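Local coordinates for F5/8 type C domain protein (PDB 4ZRX) that is probably an alpha-L-fucosidase that removes fucose from glycans, carrying a family-type catalytic domain together with an F5/8 type C domain that may bind sugar, at residues Lys10-Val24 against Arg271-Tyr283. Sequence-based numbering, arbitrary orientation. Where two conformers were deposited one is given.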
ATOM      1  N   LYS A  10       7.381  18.602 -17.108  1.00 23.42           N
ATOM      2  CA  LYS A  10       8.015  17.289 -16.806  1.00 24.50           C
ATOM      3  C   LYS A  10       9.468  17.292 -16.423  1.00 24.91           C
ATOM      4  O   LYS A  10       9.893  16.468 -15.596  1.00 22.99           O
ATOM      5  CB  LYS A  10       7.739  16.256 -17.920  1.00 25.25           C
ATOM      6  CG  LYS A  10       8.041  14.829 -17.545  1.00 25.27           C
ATOM      7  CD  LYS A  10       7.598  13.893 -18.683  1.00 25.97           C
ATOM      8  CE  LYS A  10       8.196  12.492 -18.571  1.00 24.85           C
ATOM      9  NZ  LYS A  10       7.640  11.610 -19.652  1.00 24.93           N
ATOM     10  N   HIS A  11      10.247  18.207 -17.005  1.00 25.86           N
ATOM     11  CA  HIS A  11      11.677  18.314 -16.715  1.00 27.21           C
ATOM     12  C   HIS A  11      12.135  19.742 -16.795  1.00 27.87           C
ATOM     13  O   HIS A  11      11.624  20.502 -17.627  1.00 26.85           O
ATOM     14  CB  HIS A  11      12.420  17.406 -17.707  1.00 29.39           C
ATOM     15  CG  HIS A  11      13.900  17.472 -17.623  1.00 32.32           C
ATOM     16  ND1 HIS A  11      14.665  17.888 -18.691  1.00 35.95           N
ATOM     17  CD2 HIS A  11      14.770  17.155 -16.636  1.00 33.10           C
ATOM     18  CE1 HIS A  11      15.943  17.825 -18.358  1.00 36.46           C
ATOM     19  NE2 HIS A  11      16.037  17.379 -17.123  1.00 35.28           N
ATOM     20  N   VAL A  12      13.039  20.111 -15.903  1.00 27.96           N
ATOM     21  CA  VAL A  12      13.740  21.365 -16.016  1.00 29.85           C
ATOM     22  C   VAL A  12      15.204  21.154 -15.672  1.00 30.81           C
ATOM     23  O   VAL A  12      15.524  20.444 -14.754  1.00 28.27           O
ATOM     24  CB  VAL A  12      13.099  22.463 -15.102  1.00 29.42           C
ATOM     25  CG1 VAL A  12      13.124  22.090 -13.585  1.00 28.86           C
ATOM     26  CG2 VAL A  12      13.782  23.789 -15.303  1.00 31.40           C
ATOM     27  N   GLU A  13      16.088  21.793 -16.450  1.00 33.11           N
ATOM     28  CA  GLU A  13      17.528  21.790 -16.219  0.50 35.19           C
ATOM     29  C   GLU A  13      17.910  23.127 -15.584  1.00 35.93           C
ATOM     30  O   GLU A  13      17.542  24.170 -16.115  1.00 37.36           O
ATOM     31  CB  GLU A  13      18.262  21.646 -17.568  0.50 37.45           C
ATOM     32  CG  GLU A  13      18.052  20.299 -18.236  0.50 38.05           C
ATOM     33  CD  GLU A  13      17.437  20.373 -19.650  0.50 39.70           C
ATOM     34  OE1 GLU A  13      16.523  21.206 -19.910  0.50 41.59           O
ATOM     35  OE2 GLU A  13      17.834  19.544 -20.485  0.50 40.11           O
ATOM     36  N   PHE A  14      18.637  23.118 -14.479  1.00 35.25           N
ATOM     37  CA  PHE A  14      19.050  24.354 -13.861  1.00 36.75           C
ATOM     38  C   PHE A  14      20.315  24.824 -14.616  1.00 39.23           C
ATOM     39  O   PHE A  14      21.191  24.006 -14.917  1.00 39.22           O
ATOM     40  CB  PHE A  14      19.387  24.172 -12.396  1.00 35.58           C
ATOM     41  CG  PHE A  14      18.270  23.631 -11.576  1.00 34.47           C
ATOM     42  CD1 PHE A  14      16.953  24.095 -11.736  1.00 32.92           C
ATOM     43  CD2 PHE A  14      18.541  22.684 -10.594  1.00 33.33           C
ATOM     44  CE1 PHE A  14      15.918  23.581 -10.946  1.00 31.89           C
ATOM     45  CE2 PHE A  14      17.492  22.163  -9.803  1.00 32.64           C
ATOM     46  CZ  PHE A  14      16.185  22.644  -9.984  1.00 31.42           C
ATOM     47  N   PRO A  15      20.383  26.118 -14.954  1.00 41.92           N
ATOM     48  CA  PRO A  15      21.629  26.664 -15.538  1.00 45.69           C
ATOM     49  C   PRO A  15      22.811  26.468 -14.606  1.00 47.53           C
ATOM     50  O   PRO A  15      22.654  26.410 -13.391  1.00 45.82           O
ATOM     51  CB  PRO A  15      21.337  28.158 -15.691  1.00 45.73           C
ATOM     52  CG  PRO A  15      19.872  28.277 -15.683  1.00 44.61           C
ATOM     53  CD  PRO A  15      19.318  27.131 -14.887  1.00 41.95           C
ATOM     54  N   GLN A  16      23.993  26.426 -15.189  1.00 52.51           N
ATOM     55  CA  GLN A  16      25.158  25.859 -14.513  1.00 56.95           C
ATOM     56  C   GLN A  16      25.509  26.445 -13.146  1.00 56.55           C
ATOM     57  O   GLN A  16      25.918  25.719 -12.263  1.00 60.84           O
ATOM     58  CB  GLN A  16      26.387  25.934 -15.416  1.00 60.48           C
ATOM     59  CG  GLN A  16      27.230  24.672 -15.405  1.00 62.83           C
ATOM     60  CD  GLN A  16      28.351  24.769 -16.409  1.00 65.95           C
ATOM     61  OE1 GLN A  16      28.806  25.864 -16.736  1.00 68.50           O
ATOM     62  NE2 GLN A  16      28.797  23.632 -16.914  1.00 68.14           N
ATOM     63  N   SER A  17      25.377  27.732 -12.954  1.00 56.10           N
ATOM     64  CA  SER A  17      25.643  28.264 -11.629  1.00 57.87           C
ATOM     65  C   SER A  17      24.411  28.999 -11.133  1.00 55.38           C
ATOM     66  O   SER A  17      24.476  30.125 -10.672  1.00 55.55           O
ATOM     67  CB  SER A  17      26.896  29.148 -11.648  1.00 62.63           C
ATOM     68  OG  SER A  17      26.745  30.210 -12.570  1.00 67.69           O
ATOM     69  N   ALA A  18      23.267  28.318 -11.240  1.00 51.04           N
ATOM     70  CA  ALA A  18      22.038  28.778 -10.624  1.00 47.34           C
ATOM     71  C   ALA A  18      22.192  28.831  -9.108  1.00 44.22           C
ATOM     72  O   ALA A  18      22.724  27.916  -8.498  1.00 45.74           O
ATOM     73  CB  ALA A  18      20.917  27.825 -10.978  1.00 45.88           C
ATOM     74  N   THR A  19      21.703  29.896  -8.502  1.00 41.88           N
ATOM     75  CA  THR A  19      21.631  29.994  -7.053  1.00 39.97           C
ATOM     76  C   THR A  19      20.468  29.142  -6.562  1.00 38.19           C
ATOM     77  O   THR A  19      19.614  28.741  -7.341  1.00 36.12           O
ATOM     78  CB  THR A  19      21.375  31.427  -6.617  1.00 40.20           C
ATOM     79  OG1 THR A  19      20.141  31.876  -7.175  1.00 38.32           O
ATOM     80  CG2 THR A  19      22.503  32.356  -7.108  1.00 42.22           C
ATOM     81  N   ILE A  20      20.454  28.865  -5.273  1.00 36.53           N
ATOM     82  CA  ILE A  20      19.347  28.146  -4.680  1.00 35.14           C
ATOM     83  C   ILE A  20      18.038  28.900  -4.907  1.00 35.17           C
ATOM     84  O   ILE A  20      16.992  28.278  -5.136  1.00 32.47           O
ATOM     85  CB  ILE A  20      19.607  27.806  -3.175  1.00 35.26           C
ATOM     86  CG1 ILE A  20      18.483  26.952  -2.593  1.00 34.77           C
ATOM     87  CG2 ILE A  20      19.771  29.055  -2.318  1.00 36.67           C
ATOM     88  CD1 ILE A  20      18.220  25.670  -3.356  1.00 34.44           C
ATOM     89  N   GLU A  21      18.070  30.229  -4.890  1.00 35.91           N
ATOM     90  CA  GLU A  21      16.841  30.978  -5.140  1.00 37.21           C
ATOM     91  C   GLU A  21      16.352  30.734  -6.566  1.00 36.21           C
ATOM     92  O   GLU A  21      15.166  30.552  -6.776  1.00 35.72           O
ATOM     93  CB  GLU A  21      17.034  32.482  -4.875  1.00 40.20           C
ATOM     94  CG  GLU A  21      17.232  32.818  -3.378  1.00 41.97           C
ATOM     95  CD  GLU A  21      18.664  32.565  -2.828  1.00 44.87           C
ATOM     96  OE1 GLU A  21      19.668  32.399  -3.608  1.00 46.69           O
ATOM     97  OE2 GLU A  21      18.760  32.495  -1.576  1.00 46.25           O
ATOM     98  N   GLN A  22      17.264  30.696  -7.526  1.00 36.33           N
ATOM     99  CA  GLN A  22      16.890  30.441  -8.909  1.00 36.86           C
ATOM    100  C   GLN A  22      16.357  28.999  -9.054  1.00 34.44           C
ATOM    101  O   GLN A  22      15.388  28.752  -9.764  1.00 33.62           O
ATOM    102  CB  GLN A  22      18.081  30.688  -9.837  1.00 39.36           C
ATOM    103  CG  GLN A  22      18.301  32.157 -10.036  1.00 42.53           C
ATOM    104  CD  GLN A  22      19.759  32.520 -10.281  1.00 46.18           C
ATOM    105  OE1 GLN A  22      20.506  31.763 -10.905  1.00 46.86           O
ATOM    106  NE2 GLN A  22      20.170  33.682  -9.773  1.00 49.27           N
ATOM    107  N   LYS A  23      17.026  28.051  -8.409  1.00 32.96           N
ATOM    108  CA  LYS A  23      16.538  26.651  -8.430  1.00 31.17           C
ATOM    109  C   LYS A  23      15.142  26.519  -7.842  1.00 29.58           C
ATOM    110  O   LYS A  23      14.331  25.799  -8.394  1.00 28.62           O
ATOM    111  CB  LYS A  23      17.475  25.695  -7.680  1.00 30.92           C
ATOM    112  CG  LYS A  23      18.814  25.534  -8.368  1.00 32.39           C
ATOM    113  CD  LYS A  23      19.709  24.562  -7.660  1.00 32.15           C
ATOM    114  CE  LYS A  23      21.037  24.496  -8.353  1.00 33.43           C
ATOM    115  NZ  LYS A  23      21.935  23.521  -7.700  1.00 33.49           N
ATOM    116  N   VAL A  24      14.892  27.187  -6.724  1.00 28.80           N
ATOM    117  CA  VAL A  24      13.594  27.135  -6.095  1.00 28.91           C
ATOM    118  C   VAL A  24      12.508  27.732  -6.994  1.00 28.74           C
ATOM    119  O   VAL A  24      11.431  27.161  -7.101  1.00 25.98           O
ATOM    120  CB  VAL A  24      13.613  27.797  -4.711  1.00 28.88           C
ATOM    121  CG1 VAL A  24      12.235  28.033  -4.201  1.00 29.04           C
ATOM    122  CG2 VAL A  24      14.372  26.891  -3.752  1.00 28.33           C
ATOM    123  N   ARG A 271      14.483  21.767  -0.272  1.00 23.09           N
ATOM    124  CA  ARG A 271      15.422  22.774  -0.775  1.00 24.32           C
ATOM    125  C   ARG A 271      16.873  22.416  -0.477  1.00 26.27           C
ATOM    126  O   ARG A 271      17.774  22.724  -1.269  1.00 27.35           O
ATOM    127  CB  ARG A 271      15.174  24.159  -0.149  1.00 24.87           C
ATOM    128  CG  ARG A 271      13.836  24.735  -0.513  1.00 24.72           C
ATOM    129  CD  ARG A 271      13.764  26.231  -0.083  1.00 25.10           C
ATOM    130  NE  ARG A 271      12.409  26.744  -0.188  1.00 24.06           N
ATOM    131  CZ  ARG A 271      12.073  28.023  -0.305  1.00 25.07           C
ATOM    132  NH1 ARG A 271      13.021  28.964  -0.450  1.00 26.42           N
ATOM    133  NH2 ARG A 271      10.806  28.377  -0.360  1.00 25.63           N
ATOM    134  N   LYS A 272      17.093  21.758   0.645  1.00 26.45           N
ATOM    135  CA  LYS A 272      18.433  21.298   0.983  1.00 29.54           C
ATOM    136  C   LYS A 272      18.990  20.421  -0.110  1.00 29.72           C
ATOM    137  O   LYS A 272      20.140  20.608  -0.530  1.00 30.50           O
ATOM    138  CB  LYS A 272      18.370  20.528   2.292  1.00 31.82           C
ATOM    139  CG  LYS A 272      19.651  19.935   2.835  1.00 36.02           C
ATOM    140  CD  LYS A 272      19.212  19.009   4.048  1.00 38.92           C
ATOM    141  CE  LYS A 272      20.117  17.859   4.327  1.00 43.13           C
ATOM    142  NZ  LYS A 272      21.350  18.393   4.993  1.00 44.43           N
ATOM    143  N   ILE A 273      18.227  19.436  -0.558  1.00 27.33           N
ATOM    144  CA  ILE A 273      18.754  18.540  -1.568  1.00 28.09           C
ATOM    145  C   ILE A 273      18.827  19.172  -2.966  1.00 29.12           C
ATOM    146  O   ILE A 273      19.641  18.747  -3.790  1.00 28.47           O
ATOM    147  CB  ILE A 273      18.046  17.178  -1.507  1.00 28.02           C
ATOM    148  CG1 ILE A 273      18.947  16.073  -2.053  1.00 30.07           C
ATOM    149  CG2 ILE A 273      16.647  17.152  -2.178  1.00 26.58           C
ATOM    150  CD1 ILE A 273      18.684  14.739  -1.316  1.00 30.54           C
ATOM    151  N   LEU A 274      18.016  20.204  -3.244  1.00 28.08           N
ATOM    152  CA  LEU A 274      18.187  20.986  -4.486  1.00 32.07           C
ATOM    153  C   LEU A 274      19.569  21.537  -4.688  1.00 35.20           C
ATOM    154  O   LEU A 274      20.003  21.700  -5.835  1.00 35.13           O
ATOM    155  CB  LEU A 274      17.233  22.177  -4.538  1.00 32.32           C
ATOM    156  CG  LEU A 274      15.794  21.805  -4.787  1.00 31.74           C
ATOM    157  CD1 LEU A 274      14.916  23.076  -4.813  1.00 32.30           C
ATOM    158  CD2 LEU A 274      15.682  21.053  -6.115  1.00 31.95           C
ATOM    159  N   GLU A 275      20.275  21.777  -3.580  1.00 39.53           N
ATOM    160  CA  GLU A 275      21.621  22.388  -3.608  1.00 44.32           C
ATOM    161  C   GLU A 275      22.576  21.720  -4.577  1.00 44.27           C
ATOM    162  O   GLU A 275      23.190  22.404  -5.371  1.00 42.09           O
ATOM    163  CB  GLU A 275      22.250  22.431  -2.208  1.00 47.51           C
ATOM    164  CG  GLU A 275      21.530  23.407  -1.212  1.00 50.13           C
ATOM    165  CD  GLU A 275      21.926  24.874  -1.363  1.00 54.60           C
ATOM    166  OE1 GLU A 275      22.678  25.226  -2.309  1.00 60.70           O
ATOM    167  OE2 GLU A 275      21.476  25.697  -0.531  1.00 55.92           O
ATOM    168  N   LYS A 276      22.687  20.399  -4.554  1.00 45.49           N
ATOM    169  CA  LYS A 276      23.577  19.755  -5.508  1.00 46.42           C
ATOM    170  C   LYS A 276      22.875  19.242  -6.750  1.00 41.79           C
ATOM    171  O   LYS A 276      23.548  18.726  -7.634  1.00 41.74           O
ATOM    172  CB  LYS A 276      24.482  18.720  -4.834  1.00 52.52           C
ATOM    173  CG  LYS A 276      25.699  19.407  -4.142  1.00 57.64           C
ATOM    174  CD  LYS A 276      26.649  18.447  -3.471  1.00 62.89           C
ATOM    175  CE  LYS A 276      26.037  17.895  -2.186  1.00 65.44           C
ATOM    176  NZ  LYS A 276      27.007  16.976  -1.507  1.00 68.24           N
ATOM    177  N   ALA A 277      21.562  19.458  -6.884  1.00 35.66           N
ATOM    178  CA  ALA A 277      20.868  18.998  -8.074  1.00 33.49           C
ATOM    179  C   ALA A 277      21.121  19.911  -9.250  1.00 33.67           C
ATOM    180  O   ALA A 277      21.222  21.122  -9.079  1.00 33.91           O
ATOM    181  CB  ALA A 277      19.361  18.917  -7.811  1.00 32.15           C
ATOM    182  N   THR A 278      21.217  19.349 -10.449  1.00 33.94           N
ATOM    183  CA  THR A 278      21.339  20.183 -11.667  1.00 34.87           C
ATOM    184  C   THR A 278      20.080  20.106 -12.528  1.00 32.88           C
ATOM    185  O   THR A 278      20.030  20.723 -13.592  1.00 33.17           O
ATOM    186  CB  THR A 278      22.534  19.703 -12.553  1.00 36.60           C
ATOM    187  OG1 THR A 278      22.325  18.326 -12.895  1.00 38.18           O
ATOM    188  CG2 THR A 278      23.858  19.867 -11.825  1.00 38.35           C
ATOM    189  N   GLU A 279      19.092  19.293 -12.120  1.00 30.94           N
ATOM    190  CA  GLU A 279      17.868  19.181 -12.868  1.00 28.86           C
ATOM    191  C   GLU A 279      16.785  18.627 -11.961  1.00 27.11           C
ATOM    192  O   GLU A 279      17.071  18.193 -10.859  1.00 26.61           O
ATOM    193  CB  GLU A 279      18.052  18.321 -14.110  1.00 29.45           C
ATOM    194  CG  GLU A 279      18.628  16.933 -13.878  1.00 29.65           C
ATOM    195  CD  GLU A 279      18.903  16.173 -15.151  1.00 29.76           C
ATOM    196  OE1 GLU A 279      18.263  16.429 -16.215  1.00 30.20           O
ATOM    197  OE2 GLU A 279      19.723  15.235 -15.084  1.00 30.66           O
ATOM    198  N   LEU A 280      15.547  18.719 -12.428  1.00 25.98           N
ATOM    199  CA  LEU A 280      14.416  18.338 -11.630  1.00 24.17           C
ATOM    200  C   LEU A 280      13.365  17.736 -12.526  1.00 23.47           C
ATOM    201  O   LEU A 280      13.213  18.119 -13.692  1.00 24.35           O
ATOM    202  CB  LEU A 280      13.887  19.514 -10.798  1.00 23.74           C
ATOM    203  CG  LEU A 280      13.076  19.192  -9.523  1.00 23.06           C
ATOM    204  CD1 LEU A 280      14.024  18.735  -8.423  1.00 23.00           C
ATOM    205  CD2 LEU A 280      12.333  20.471  -9.038  1.00 22.88           C
ATOM    206  N   PHE A 281      12.653  16.759 -11.963  1.00 21.98           N
ATOM    207  CA  PHE A 281      11.735  15.949 -12.730  1.00 21.43           C
ATOM    208  C   PHE A 281      10.352  15.975 -12.116  1.00 20.53           C
ATOM    209  O   PHE A 281      10.248  15.833 -10.904  1.00 19.89           O
ATOM    210  CB  PHE A 281      12.218  14.483 -12.816  1.00 21.73           C
ATOM    211  CG  PHE A 281      13.623  14.326 -13.274  1.00 22.64           C
ATOM    212  CD1 PHE A 281      13.935  14.264 -14.611  1.00 24.42           C
ATOM    213  CD2 PHE A 281      14.649  14.250 -12.358  1.00 23.87           C
ATOM    214  CE1 PHE A 281      15.268  14.154 -15.015  1.00 25.49           C
ATOM    215  CE2 PHE A 281      15.955  14.147 -12.747  1.00 24.71           C
ATOM    216  CZ  PHE A 281      16.257  14.101 -14.077  1.00 25.58           C
ATOM    217  N   TRP A 282       9.286  16.073 -12.943  1.00 19.94           N
ATOM    218  CA  TRP A 282       7.937  15.779 -12.431  1.00 18.94           C
ATOM    219  C   TRP A 282       7.803  14.260 -12.554  1.00 18.13           C
ATOM    220  O   TRP A 282       7.728  13.659 -13.665  1.00 18.45           O
ATOM    221  CB  TRP A 282       6.802  16.504 -13.178  1.00 18.81           C
ATOM    222  CG  TRP A 282       5.515  16.288 -12.417  1.00 18.05           C
ATOM    223  CD1 TRP A 282       4.667  15.262 -12.539  1.00 18.03           C
ATOM    224  CD2 TRP A 282       5.018  17.083 -11.329  1.00 17.85           C
ATOM    225  NE1 TRP A 282       3.700  15.309 -11.589  1.00 16.77           N
ATOM    226  CE2 TRP A 282       3.856  16.448 -10.856  1.00 17.25           C
ATOM    227  CE3 TRP A 282       5.430  18.266 -10.723  1.00 18.60           C
ATOM    228  CZ2 TRP A 282       3.078  16.978  -9.822  1.00 17.24           C
ATOM    229  CZ3 TRP A 282       4.656  18.791  -9.671  1.00 18.09           C
ATOM    230  CH2 TRP A 282       3.480  18.135  -9.251  1.00 17.63           C
ATOM    231  N   TYR A 283       7.807  13.590 -11.405  1.00 17.89           N
ATOM    232  CA  TYR A 283       7.969  12.113 -11.382  1.00 17.20           C
ATOM    233  C   TYR A 283       7.248  11.677 -10.141  1.00 16.83           C
ATOM    234  O   TYR A 283       7.841  11.525  -9.094  1.00 16.08           O
ATOM    235  CB  TYR A 283       9.448  11.809 -11.382  1.00 17.79           C
ATOM    236  CG  TYR A 283       9.892  10.372 -11.587  1.00 17.70           C
ATOM    237  CD1 TYR A 283       9.222   9.513 -12.483  1.00 17.92           C
ATOM    238  CD2 TYR A 283      11.054   9.905 -10.978  1.00 18.05           C
ATOM    239  CE1 TYR A 283       9.624   8.207 -12.672  1.00 17.51           C
ATOM    240  CE2 TYR A 283      11.470   8.559 -11.177  1.00 18.05           C
ATOM    241  CZ  TYR A 283      10.771   7.744 -12.054  1.00 18.68           C
ATOM    242  OH  TYR A 283      11.227   6.449 -12.311  1.00 19.49           O
TER
HETATM  243  O   HOH W   1      22.162  25.702  -5.620  1.00 43.06           O
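Lys23 turns CG away from its carbonyl carbon (chi1 -67°) and then runs fully extended, which carries NZ across to the type I turn Leu274-Ala277. There Lys23 NZ donates to Ala277 O, in that carbonyl's plane, at 2.9 Å. Lys23 NZ also donates to Leu274 O at 3.2 Å, and its three N-H are shared among four acceptors, water 1 and the weakly bonded Glu275 O being the others. Leu274 O also takes the turn's own bond from Ala277 N. Cut back to an alanine, position 23 is likely to leave these turn carbonyls without their shared cation and one face of Phe14 less covered. That ring lies between Lys23 CG, 3.6 Å above one face, and Glu279 CA over the opposite one, both toward the rim, while Ala277 O meets its edge and Phe14 CZ reaches Leu280 CB at 4.0 Å. On the same helix, Ile20 CD1 packs on Leu274 CB (3.8 Å), and next to Lys23, Val24 CG1 sits over the centre of the Arg271 guanidinium, whose NE is salt-bridged to Glu402.

At the other end His11 NE2 donates to Glu279 OE1 at 2.6 Å, reaching the anti side of a carboxylate turned 60° from the ring; Glu279 OE2 bridges to Arg251. The Phe281 ring lies beside His11, nearly parallel but slid away. Next to this non-hydrogen-bonded pair, Val12 and Leu280 exchange two backbone bonds, and Phe14 N to Thr278 O continues the pairing. Strand 11-13 thus pairs antiparallel with the start of strand 279-290, and helix 20-27 packs on the turn before it: an N-terminal β-strand and helix annexed to a strand of the fucosidase TIM-barrel domain.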